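Local coordinates for protein VP2 (Primate bocaparvovirus 1, PDB 7L0Y) that self-assembles into the 60-copy, T=1 icosahedral capsid of human bocavirus 1, at residues L477-L481 / T503-Q507; I172-L176 / A312-S316; F318-G323 / P411-S415; G168-I172 / L194-F200. All coordinates share one frame; numbering follows the deposited sequence.

Contact 1: residues L477-L481 / T503-Q507; sequences LGMSL and TSYDQ
Both hydrogens of the Gln-507 amide nitrogen, NE2, are spent on the other segment. One goes to the carbonyl oxygen of Gly-478 (NE2 to O 3.2 Å), reaching a lone pair in the carbonyl plane; the other goes to the hydroxyl of Ser-480 (NE2 to OG 3.1 Å). Each bond is nearly straight, at 164°, and both acceptors lie close to the amide plane, as suits a primary amide with two divergent N-H groups. The opposite end of the amide serves its own segment: OE1 accepts from the backbone N of Thr-503 almost head-on to the carbonyl and from that of Ser-504 (3.2 Å) above the amide plane. With four bonds, the amide is fixed in rotation as well as position. Ser-480 OG also makes a weak bond to Thr-503 OG1 at 3.3 Å. Met-479 adds the apolar part: bent at chi2 (-58°), it runs alongside Gln-507, the two chains heading opposite ways, and lays SD 3.8 Å from Gln-507 CG. Both segments belong to the long strandless course between strands 446-462 and 516-517, where Thr-490 accepts from Ser-480 N, while Leu-477 and Met-479 face Ala-192 and Tyr-195 in helix 189-195 of a neighbouring subunit.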
loop_
_atom_site.group_PDB
_atom_site.type_symbol
_atom_site.label_atom_id
_atom_site.label_comp_id
_atom_site.label_asym_id
_atom_site.label_seq_id
_atom_site.Cartn_x
_atom_site.Cartn_y
_atom_site.Cartn_z
ATOM N N LEU A 477 -17.524 24.560 -107.315
ATOM C CA LEU A 477 -17.764 25.303 -108.540
ATOM C C LEU A 477 -16.694 25.046 -109.588
ATOM O O LEU A 477 -16.888 25.409 -110.753
ATOM C CB LEU A 477 -17.867 26.791 -108.238
ATOM C CG LEU A 477 -19.047 27.170 -107.343
ATOM C CD1 LEU A 477 -19.044 28.653 -107.057
ATOM C CD2 LEU A 477 -20.363 26.741 -107.957
ATOM N N GLY A 478 -15.579 24.419 -109.210
ATOM C CA GLY A 478 -14.587 24.026 -110.194
ATOM C C GLY A 478 -14.845 22.658 -110.796
ATOM O O GLY A 478 -14.090 22.208 -111.661
ATOM N N MET A 479 -15.895 21.981 -110.350
ATOM C CA MET A 479 -16.260 20.682 -110.892
ATOM C C MET A 479 -16.908 20.835 -112.266
ATOM O O MET A 479 -17.248 21.935 -112.703
ATOM C CB MET A 479 -17.179 19.943 -109.925
ATOM C CG MET A 479 -16.542 19.808 -108.557
ATOM S SD MET A 479 -14.964 18.947 -108.623
ATOM C CE MET A 479 -14.366 19.213 -106.966
ATOM N N SER A 480 -17.012 19.717 -112.979
ATOM C CA SER A 480 -17.575 19.698 -114.320
ATOM C C SER A 480 -18.696 18.668 -114.412
ATOM O O SER A 480 -18.870 17.827 -113.531
ATOM C CB SER A 480 -16.504 19.397 -115.372
ATOM O OG SER A 480 -15.973 18.101 -115.202
ATOM N N LEU A 481 -19.471 18.766 -115.488
ATOM C CA LEU A 481 -20.551 17.824 -115.749
ATOM C C LEU A 481 -20.049 16.653 -116.582
ATOM O O LEU A 481 -19.176 16.811 -117.438
ATOM C CB LEU A 481 -21.723 18.496 -116.468
ATOM C CG LEU A 481 -22.533 19.630 -115.837
ATOM C CD1 LEU A 481 -21.691 20.856 -115.683
ATOM C CD2 LEU A 481 -23.683 19.994 -116.724
ATOM N N THR A 503 -12.096 15.267 -114.212
ATOM C CA THR A 503 -11.451 15.330 -115.517
ATOM C C THR A 503 -10.229 16.237 -115.500
ATOM O O THR A 503 -9.456 16.257 -116.462
ATOM C CB THR A 503 -12.447 15.791 -116.577
ATOM O OG1 THR A 503 -13.000 17.057 -116.206
ATOM C CG2 THR A 503 -13.556 14.788 -116.719
ATOM N N SER A 504 -10.023 16.982 -114.425
ATOM C CA SER A 504 -8.900 17.896 -114.353
ATOM C C SER A 504 -8.147 17.702 -113.050
ATOM O O SER A 504 -8.620 17.054 -112.116
ATOM C CB SER A 504 -9.338 19.360 -114.478
ATOM O OG SER A 504 -10.093 19.779 -113.363
ATOM N N TYR A 505 -6.954 18.289 -113.015
ATOM C CA TYR A 505 -6.078 18.148 -111.863
ATOM C C TYR A 505 -6.612 18.913 -110.662
ATOM O O TYR A 505 -6.443 18.483 -109.517
ATOM C CB TYR A 505 -4.679 18.624 -112.247
ATOM C CG TYR A 505 -3.679 18.636 -111.133
ATOM C CD1 TYR A 505 -3.131 17.462 -110.663
ATOM C CD2 TYR A 505 -3.260 19.823 -110.574
ATOM C CE1 TYR A 505 -2.211 17.469 -109.660
ATOM C CE2 TYR A 505 -2.340 19.841 -109.570
ATOM C CZ TYR A 505 -1.816 18.661 -109.114
ATOM O OH TYR A 505 -0.889 18.673 -108.101
ATOM N N ASP A 506 -7.269 20.046 -110.902
ATOM C CA ASP A 506 -7.795 20.833 -109.796
ATOM C C ASP A 506 -9.029 20.192 -109.184
ATOM O O ASP A 506 -9.301 20.386 -107.996
ATOM C CB ASP A 506 -8.103 22.253 -110.257
ATOM C CG ASP A 506 -6.854 23.074 -110.476
ATOM O OD1 ASP A 506 -5.785 22.675 -109.971
ATOM O OD2 ASP A 506 -6.935 24.122 -111.150
ATOM N N GLN A 507 -9.787 19.430 -109.971
ATOM C CA GLN A 507 -10.917 18.709 -109.406
ATOM C C GLN A 507 -10.453 17.621 -108.456
ATOM O O GLN A 507 -11.216 17.179 -107.592
ATOM C CB GLN A 507 -11.769 18.122 -110.521
ATOM C CG GLN A 507 -12.421 19.170 -111.373
ATOM C CD GLN A 507 -13.147 18.585 -112.546
ATOM O OE1 GLN A 507 -12.875 17.466 -112.962
ATOM N NE2 GLN A 507 -14.059 19.349 -113.107
#

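Contact 2: residues I172-L176 / A312-S316; sequences IENEL and AGFGS
Glu-173 and Glu-175 both leave the main chain with CG opposite the backbone N (chi1 -170° and -174°), but beyond CG the two chains part ways. Glu-173 stays extended, and its OE2 receives the backbone N-H of Gly-315 at 2.7 Å, almost in line with its own C-O bond. In Glu-175, chi1 already sets CG over one face of the Phe-314 ring, 3.5 Å from the centroid, in a CH-pi contact. Here the glutamate works through its methylene; the bend at chi2 (68°) then turns the carboxylate toward Ala-312, with Glu-175 OE2 3.7 Å from Ala-312 CB. The contact joins two of the long loops that parvovirus capsid proteins insert between the strands of their jelly roll: one follows strand 161-169, the other leads into strand 316-318. Glycines suit the second loop. Gly-313 lets Glu-175 CB lie directly against the main chain, 3.4 Å from Gly-313 C, and Gly-315 adopts a positive phi while offering its N-H to Glu-173. Leu-176 meets Phe-314 at about a right angle: Leu-176 CD1 lies in the ring plane, 3.6 Å from Phe-314 CE1, and Leu-176 CD2 comes obliquely to within 3.4 Å of Phe-314 CD1. Asn-301 also touches both Leu-176 and Phe-314, and Leu-193 of helix 189-195 packs on Leu-176.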
loop_
_atom_site.group_PDB
_atom_site.type_symbol
_atom_site.label_atom_id
_atom_site.label_comp_id
_atom_site.label_asym_id
_atom_site.label_seq_id
_atom_site.Cartn_x
_atom_site.Cartn_y
_atom_site.Cartn_z
ATOM N N ILE A 172 15.011 -11.426 -110.466
ATOM C CA ILE A 172 16.305 -11.058 -111.015
ATOM C C ILE A 172 16.067 -10.069 -112.138
ATOM O O ILE A 172 14.984 -10.024 -112.723
ATOM C CB ILE A 172 17.074 -12.297 -111.522
ATOM C CG1 ILE A 172 18.532 -11.963 -111.809
ATOM C CG2 ILE A 172 16.447 -12.809 -112.786
ATOM C CD1 ILE A 172 19.376 -13.169 -112.044
ATOM N N GLU A 173 17.082 -9.274 -112.444
ATOM C CA GLU A 173 17.015 -8.420 -113.620
ATOM C C GLU A 173 17.325 -9.284 -114.832
ATOM O O GLU A 173 18.430 -9.816 -114.960
ATOM C CB GLU A 173 17.994 -7.261 -113.478
ATOM C CG GLU A 173 17.849 -6.180 -114.525
ATOM C CD GLU A 173 18.757 -4.996 -114.251
ATOM O OE1 GLU A 173 19.545 -5.068 -113.286
ATOM O OE2 GLU A 173 18.680 -3.991 -114.989
ATOM N N ASN A 174 16.350 -9.421 -115.728
ATOM C CA ASN A 174 16.373 -10.535 -116.670
ATOM C C ASN A 174 17.382 -10.303 -117.781
ATOM O O ASN A 174 17.998 -11.251 -118.274
ATOM C CB ASN A 174 14.979 -10.757 -117.253
ATOM C CG ASN A 174 14.852 -12.086 -117.967
ATOM O OD1 ASN A 174 15.483 -13.070 -117.590
ATOM N ND2 ASN A 174 14.034 -12.118 -119.009
ATOM N N GLU A 175 17.559 -9.051 -118.197
ATOM C CA GLU A 175 18.524 -8.765 -119.251
ATOM C C GLU A 175 19.938 -9.101 -118.801
ATOM O O GLU A 175 20.802 -9.423 -119.623
ATOM C CB GLU A 175 18.421 -7.298 -119.661
ATOM C CG GLU A 175 19.270 -6.906 -120.851
ATOM C CD GLU A 175 18.799 -7.521 -122.151
ATOM O OE1 GLU A 175 17.655 -8.015 -122.201
ATOM O OE2 GLU A 175 19.577 -7.513 -123.128
ATOM N N LEU A 176 20.191 -9.044 -117.493
ATOM C CA LEU A 176 21.513 -9.389 -116.985
ATOM C C LEU A 176 21.783 -10.880 -117.107
ATOM O O LEU A 176 22.940 -11.311 -117.069
ATOM C CB LEU A 176 21.667 -8.932 -115.538
ATOM C CG LEU A 176 22.202 -7.514 -115.381
ATOM C CD1 LEU A 176 23.454 -7.395 -116.210
ATOM C CD2 LEU A 176 21.203 -6.500 -115.838
ATOM N N ALA A 312 17.342 -1.856 -123.543
ATOM C CA ALA A 312 17.106 -3.291 -123.453
ATOM C C ALA A 312 16.234 -3.600 -122.247
ATOM O O ALA A 312 15.273 -2.879 -121.963
ATOM C CB ALA A 312 18.427 -4.057 -123.375
ATOM N N GLY A 313 16.578 -4.659 -121.520
ATOM C CA GLY A 313 15.928 -4.902 -120.247
ATOM C C GLY A 313 16.732 -4.346 -119.092
ATOM O O GLY A 313 16.343 -4.481 -117.930
ATOM N N PHE A 314 17.868 -3.723 -119.394
ATOM C CA PHE A 314 18.661 -3.096 -118.350
ATOM C C PHE A 314 17.892 -1.935 -117.751
ATOM O O PHE A 314 17.408 -1.053 -118.468
ATOM C CB PHE A 314 19.994 -2.592 -118.899
ATOM C CG PHE A 314 20.875 -3.667 -119.452
ATOM C CD1 PHE A 314 21.596 -4.487 -118.608
ATOM C CD2 PHE A 314 21.021 -3.827 -120.816
ATOM C CE1 PHE A 314 22.417 -5.470 -119.112
ATOM C CE2 PHE A 314 21.851 -4.802 -121.326
ATOM C CZ PHE A 314 22.547 -5.626 -120.472
ATOM N N GLY A 315 17.765 -1.947 -116.443
ATOM C CA GLY A 315 17.296 -0.780 -115.751
ATOM C C GLY A 315 15.825 -0.449 -115.920
ATOM O O GLY A 315 15.081 -1.055 -116.687
ATOM N N SER A 316 15.425 0.562 -115.159
ATOM C CA SER A 316 14.054 1.037 -115.127
ATOM C C SER A 316 14.065 2.525 -115.432
ATOM O O SER A 316 15.090 3.197 -115.309
ATOM C CB SER A 316 13.407 0.757 -113.768
ATOM O OG SER A 316 12.084 1.255 -113.706
#

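Contact 3: residues F318-G323 / P411-S415; sequences FDPPSG and PFDGS
A type I beta turn from Pro-411 to Gly-414 carries Phe-412 at its second position and pushes that ring into the bend formed by residues 318-323. Both segments lie in the large excursions outside the jelly-roll strands that mark parvovirus capsid proteins, and the contact is buried. Gly-323 CA sits over the centre of one face of the Phe-412 ring, 3.4 Å from the centroid and only 3° off the normal, a CH-pi contact. Glycine fits here twice over: it has no side chain to keep the ring away, and it takes a positive phi (63°). At the ring edge the carbonyl oxygen of Pro-320 lies near the plane, 3.1 Å from Phe-412 CD2, a placement consistent with the weakly positive rim of the ring. Pro-320 follows a cis peptide bond and also touches the root of the aromatic side chain, CG to Phe-412 CB at 4.0 Å. Phe-318 brings CZ to within 3.7 Å of Phe-412 CE2, the two rings being inclined at 76°. Pro-381 of a neighbouring subunit also packs on Phe-412. An Asx turn follows: Asp-413 OD1 accepts the backbone N of Ser-415, and the Ser-415 hydroxyl OG binds the same oxygen, each at 3.1 Å and from the same face of the carboxylate plane.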
loop_
_atom_site.group_PDB
_atom_site.type_symbol
_atom_site.label_atom_id
_atom_site.label_comp_id
_atom_site.label_asym_id
_atom_site.label_seq_id
_atom_site.Cartn_x
_atom_site.Cartn_y
_atom_site.Cartn_z
ATOM N N PHE A 318 13.180 6.510 -115.025
ATOM C CA PHE A 318 13.071 7.478 -113.942
ATOM C C PHE A 318 12.132 8.581 -114.414
ATOM O O PHE A 318 12.485 9.411 -115.251
ATOM C CB PHE A 318 14.444 8.018 -113.572
ATOM C CG PHE A 318 14.421 9.009 -112.460
ATOM C CD1 PHE A 318 14.429 8.589 -111.146
ATOM C CD2 PHE A 318 14.370 10.361 -112.726
ATOM C CE1 PHE A 318 14.404 9.498 -110.125
ATOM C CE2 PHE A 318 14.341 11.271 -111.709
ATOM C CZ PHE A 318 14.359 10.840 -110.406
ATOM N N ASP A 319 10.922 8.586 -113.875
ATOM C CA ASP A 319 9.934 9.564 -114.291
ATOM C C ASP A 319 9.006 9.906 -113.130
ATOM O O ASP A 319 8.651 9.027 -112.350
ATOM C CB ASP A 319 9.150 9.011 -115.477
ATOM C CG ASP A 319 8.181 10.003 -116.050
ATOM O OD1 ASP A 319 8.636 11.012 -116.631
ATOM O OD2 ASP A 319 6.959 9.771 -115.935
ATOM N N PRO A 320 8.594 11.177 -113.014
ATOM C CA PRO A 320 9.036 12.338 -113.792
ATOM C C PRO A 320 10.431 12.819 -113.409
ATOM O O PRO A 320 10.787 12.817 -112.240
ATOM C CB PRO A 320 7.985 13.394 -113.461
ATOM C CG PRO A 320 7.531 13.039 -112.104
ATOM C CD PRO A 320 7.579 11.547 -112.014
ATOM N N PRO A 321 11.217 13.196 -114.399
ATOM C CA PRO A 321 12.587 13.650 -114.132
ATOM C C PRO A 321 12.689 15.051 -113.546
ATOM O O PRO A 321 13.663 15.370 -112.863
ATOM C CB PRO A 321 13.229 13.591 -115.518
ATOM C CG PRO A 321 12.107 13.866 -116.434
ATOM C CD PRO A 321 10.875 13.284 -115.825
ATOM N N SER A 322 11.686 15.890 -113.812
ATOM C CA SER A 322 11.871 17.336 -113.704
ATOM C C SER A 322 11.984 17.795 -112.258
ATOM O O SER A 322 12.468 18.898 -111.991
ATOM C CB SER A 322 10.725 18.060 -114.410
ATOM O OG SER A 322 9.474 17.788 -113.806
ATOM N N GLY A 323 11.543 16.975 -111.314
ATOM C CA GLY A 323 11.590 17.390 -109.924
ATOM C C GLY A 323 10.716 18.603 -109.693
ATOM O O GLY A 323 9.563 18.662 -110.127
ATOM N N PRO A 411 10.543 11.707 -103.346
ATOM C CA PRO A 411 10.024 11.126 -104.589
ATOM C C PRO A 411 9.216 12.130 -105.392
ATOM O O PRO A 411 8.365 12.840 -104.859
ATOM C CB PRO A 411 9.158 9.969 -104.091
ATOM C CG PRO A 411 9.804 9.564 -102.836
ATOM C CD PRO A 411 10.326 10.813 -102.198
ATOM N N PHE A 412 9.496 12.190 -106.690
ATOM C CA PHE A 412 8.940 13.259 -107.509
ATOM C C PHE A 412 7.467 13.049 -107.804
ATOM O O PHE A 412 6.769 14.001 -108.160
ATOM C CB PHE A 412 9.737 13.389 -108.800
ATOM C CG PHE A 412 11.108 13.917 -108.591
ATOM C CD1 PHE A 412 11.420 14.597 -107.432
ATOM C CD2 PHE A 412 12.083 13.749 -109.546
ATOM C CE1 PHE A 412 12.678 15.092 -107.230
ATOM C CE2 PHE A 412 13.342 14.241 -109.350
ATOM C CZ PHE A 412 13.643 14.916 -108.190
ATOM N N ASP A 413 6.971 11.824 -107.661
ATOM C CA ASP A 413 5.536 11.616 -107.797
ATOM C C ASP A 413 4.781 12.204 -106.617
ATOM O O ASP A 413 3.576 12.446 -106.713
ATOM C CB ASP A 413 5.227 10.128 -107.942
ATOM C CG ASP A 413 5.668 9.322 -106.747
ATOM O OD1 ASP A 413 6.364 9.865 -105.871
ATOM O OD2 ASP A 413 5.306 8.134 -106.676
ATOM N N GLY A 414 5.466 12.436 -105.501
ATOM C CA GLY A 414 4.864 13.017 -104.322
ATOM C C GLY A 414 4.614 12.057 -103.183
ATOM O O GLY A 414 4.142 12.492 -102.129
ATOM N N SER A 415 4.912 10.776 -103.347
ATOM C CA SER A 415 4.676 9.825 -102.276
ATOM C C SER A 415 5.772 9.927 -101.227
ATOM O O SER A 415 6.919 10.253 -101.520
ATOM C CB SER A 415 4.601 8.404 -102.824
ATOM O OG SER A 415 5.835 8.018 -103.385
#

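Contact 4: residues G168-I172 / L194-F200; sequences GYIPI and LYQMPFF
Tyr-169, at the end of strand 161-169, which pairs with strand 65-69, stands up from the backbone to fit against Phe-200, while farther along Pro-171 and Ile-172 receive the knob of Met-197 from the chain that leaves helix 189-195. The contact lies in one of the long insertions between the jelly-roll strands of a parvovirus capsid protein. Met-197 is the main bump. Its chain runs out extended (chi2 174°), which carries CG along Pro-171 CB at 3.5 Å, pointing the same way, and SD against Ile-172 CG2 (3.4 Å) and the proline ring. A flexible thioether suits this place because it can follow a rigid ring and a branched chain together. The Ile-172 and Leu-194 side chains cross at about a right angle, Ile-172 CD1 3.8 Å from Leu-194 CD2, reaching the last turn of the helix. The Pro-198 ring sits against the carbonyl of Pro-171, CD 3.5 Å from Pro-171 O. At the strand end the fit is aromatic: Phe-200 turns its edge toward the face of Tyr-169 in an offset edge-to-face pair, planes at 74°. The tyrosine's polar tip is not wasted in this buried setting. A chi1 of 60° carries its hydroxyl past Phe-200 CB and close to Phe-199 CD1, and there Tyr-169 OH accepts the backbone N-H of Phe-200 at 2.6 Å.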
loop_
_atom_site.group_PDB
_atom_site.type_symbol
_atom_site.label_atom_id
_atom_site.label_comp_id
_atom_site.label_asym_id
_atom_site.label_seq_id
_atom_site.Cartn_x
_atom_site.Cartn_y
_atom_site.Cartn_z
ATOM N N GLY A 168 3.198 -11.084 -106.890
ATOM C CA GLY A 168 4.296 -11.546 -107.706
ATOM C C GLY A 168 5.431 -10.571 -107.560
ATOM O O GLY A 168 5.255 -9.459 -107.060
ATOM N N TYR A 169 6.606 -11.001 -107.990
ATOM C CA TYR A 169 7.792 -10.192 -107.808
ATOM C C TYR A 169 8.827 -10.600 -108.832
ATOM O O TYR A 169 8.779 -11.691 -109.398
ATOM C CB TYR A 169 8.340 -10.315 -106.384
ATOM C CG TYR A 169 8.736 -11.712 -105.988
ATOM C CD1 TYR A 169 10.021 -12.170 -106.197
ATOM C CD2 TYR A 169 7.822 -12.569 -105.402
ATOM C CE1 TYR A 169 10.383 -13.429 -105.834
ATOM C CE2 TYR A 169 8.175 -13.833 -105.041
ATOM C CZ TYR A 169 9.455 -14.263 -105.258
ATOM O OH TYR A 169 9.815 -15.535 -104.906
ATOM N N ILE A 170 9.766 -9.692 -109.064
ATOM C CA ILE A 170 10.838 -9.885 -110.031
ATOM C C ILE A 170 12.034 -10.453 -109.276
ATOM O O ILE A 170 12.611 -9.748 -108.435
ATOM C CB ILE A 170 11.184 -8.570 -110.736
ATOM C CG1 ILE A 170 9.974 -8.086 -111.533
ATOM C CG2 ILE A 170 12.373 -8.745 -111.639
ATOM C CD1 ILE A 170 10.073 -6.662 -111.998
ATOM N N PRO A 171 12.394 -11.718 -109.484
ATOM C CA PRO A 171 13.519 -12.285 -108.732
ATOM C C PRO A 171 14.876 -11.794 -109.198
ATOM O O PRO A 171 15.822 -11.757 -108.406
ATOM C CB PRO A 171 13.343 -13.788 -108.954
ATOM C CG PRO A 171 12.680 -13.883 -110.271
ATOM C CD PRO A 171 11.801 -12.693 -110.412
ATOM N N ILE A 172 15.011 -11.426 -110.466
ATOM C CA ILE A 172 16.305 -11.058 -111.015
ATOM C C ILE A 172 16.067 -10.069 -112.138
ATOM O O ILE A 172 14.984 -10.024 -112.723
ATOM C CB ILE A 172 17.074 -12.297 -111.522
ATOM C CG1 ILE A 172 18.532 -11.963 -111.809
ATOM C CG2 ILE A 172 16.447 -12.809 -112.786
ATOM C CD1 ILE A 172 19.376 -13.169 -112.044
ATOM N N LEU A 194 22.100 -15.984 -111.857
ATOM C CA LEU A 194 20.979 -16.911 -111.777
ATOM C C LEU A 194 21.108 -17.848 -110.589
ATOM O O LEU A 194 20.113 -18.161 -109.930
ATOM C CB LEU A 194 20.856 -17.708 -113.069
ATOM C CG LEU A 194 20.377 -16.920 -114.279
ATOM C CD1 LEU A 194 20.415 -17.783 -115.510
ATOM C CD2 LEU A 194 18.974 -16.428 -114.015
ATOM N N TYR A 195 22.322 -18.309 -110.299
ATOM C CA TYR A 195 22.499 -19.254 -109.205
ATOM C C TYR A 195 22.070 -18.657 -107.878
ATOM O O TYR A 195 21.563 -19.367 -107.008
ATOM C CB TYR A 195 23.949 -19.712 -109.124
ATOM C CG TYR A 195 24.400 -20.489 -110.319
ATOM C CD1 TYR A 195 23.523 -21.309 -110.996
ATOM C CD2 TYR A 195 25.712 -20.428 -110.755
ATOM C CE1 TYR A 195 23.925 -22.021 -112.084
ATOM C CE2 TYR A 195 26.124 -21.146 -111.848
ATOM C CZ TYR A 195 25.224 -21.943 -112.508
ATOM O OH TYR A 195 25.621 -22.669 -113.599
ATOM N N GLN A 196 22.303 -17.370 -107.684
ATOM C CA GLN A 196 21.940 -16.703 -106.448
ATOM C C GLN A 196 20.621 -15.952 -106.538
ATOM O O GLN A 196 20.278 -15.216 -105.611
ATOM C CB GLN A 196 23.084 -15.801 -106.002
ATOM C CG GLN A 196 23.548 -14.860 -107.043
ATOM C CD GLN A 196 24.796 -14.137 -106.630
ATOM O OE1 GLN A 196 25.438 -14.504 -105.660
ATOM N NE2 GLN A 196 25.176 -13.129 -107.399
ATOM N N MET A 197 19.894 -16.095 -107.632
ATOM C CA MET A 197 18.564 -15.514 -107.719
ATOM C C MET A 197 17.671 -16.068 -106.615
ATOM O O MET A 197 17.495 -17.288 -106.520
ATOM C CB MET A 197 17.944 -15.796 -109.080
ATOM C CG MET A 197 16.500 -15.390 -109.171
ATOM S SD MET A 197 15.818 -15.574 -110.823
ATOM C CE MET A 197 15.779 -17.340 -111.003
ATOM N N PRO A 198 17.091 -15.221 -105.779
ATOM C CA PRO A 198 16.316 -15.713 -104.645
ATOM C C PRO A 198 14.961 -16.249 -105.061
ATOM O O PRO A 198 14.451 -15.991 -106.150
ATOM C CB PRO A 198 16.164 -14.468 -103.770
ATOM C CG PRO A 198 16.188 -13.383 -104.712
ATOM C CD PRO A 198 17.137 -13.754 -105.797
ATOM N N PHE A 199 14.376 -17.009 -104.156
ATOM C CA PHE A 199 13.027 -17.505 -104.328
ATOM C C PHE A 199 12.308 -17.399 -103.000
ATOM O O PHE A 199 12.855 -17.769 -101.962
ATOM C CB PHE A 199 13.032 -18.928 -104.874
ATOM C CG PHE A 199 11.691 -19.546 -104.926
ATOM C CD1 PHE A 199 10.660 -18.907 -105.575
ATOM C CD2 PHE A 199 11.482 -20.814 -104.443
ATOM C CE1 PHE A 199 9.423 -19.472 -105.634
ATOM C CE2 PHE A 199 10.253 -21.393 -104.525
ATOM C CZ PHE A 199 9.222 -20.721 -105.126
ATOM N N PHE A 200 11.107 -16.853 -103.034
ATOM C CA PHE A 200 10.357 -16.552 -101.833
ATOM C C PHE A 200 9.031 -17.282 -101.854
ATOM O O PHE A 200 8.293 -17.239 -102.838
ATOM C CB PHE A 200 10.133 -15.060 -101.687
ATOM C CG PHE A 200 11.387 -14.292 -101.496
ATOM C CD1 PHE A 200 11.947 -14.168 -100.245
ATOM C CD2 PHE A 200 12.020 -13.708 -102.570
ATOM C CE1 PHE A 200 13.099 -13.470 -100.066
ATOM C CE2 PHE A 200 13.178 -13.008 -102.393
ATOM C CZ PHE A 200 13.718 -12.888 -101.141
#

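In the fold
Contacts 2, 3 and 4 are buried; contact 1 is only partly buried and lies across the chain's centre from contacts 2 and 4. Contacts 2 and 4 start from the same stretch and share Ile-172, their centres about 13 Å apart, and segment 312-316 of contact 2 leads almost directly into segment 318-323 of contact 3. These three also touch one and the same neighbouring subunit. The chemistry follows the place: contact 1 is an amide and hydroxyl network, contact 2 mixes a carboxylate bond with ring packing, and contacts 3 and 4 rest mainly on rings and apolar chains. Contacts 1 and 4 meet between subunits, where Leu-481 packs on Tyr-195 of a neighbouring copy.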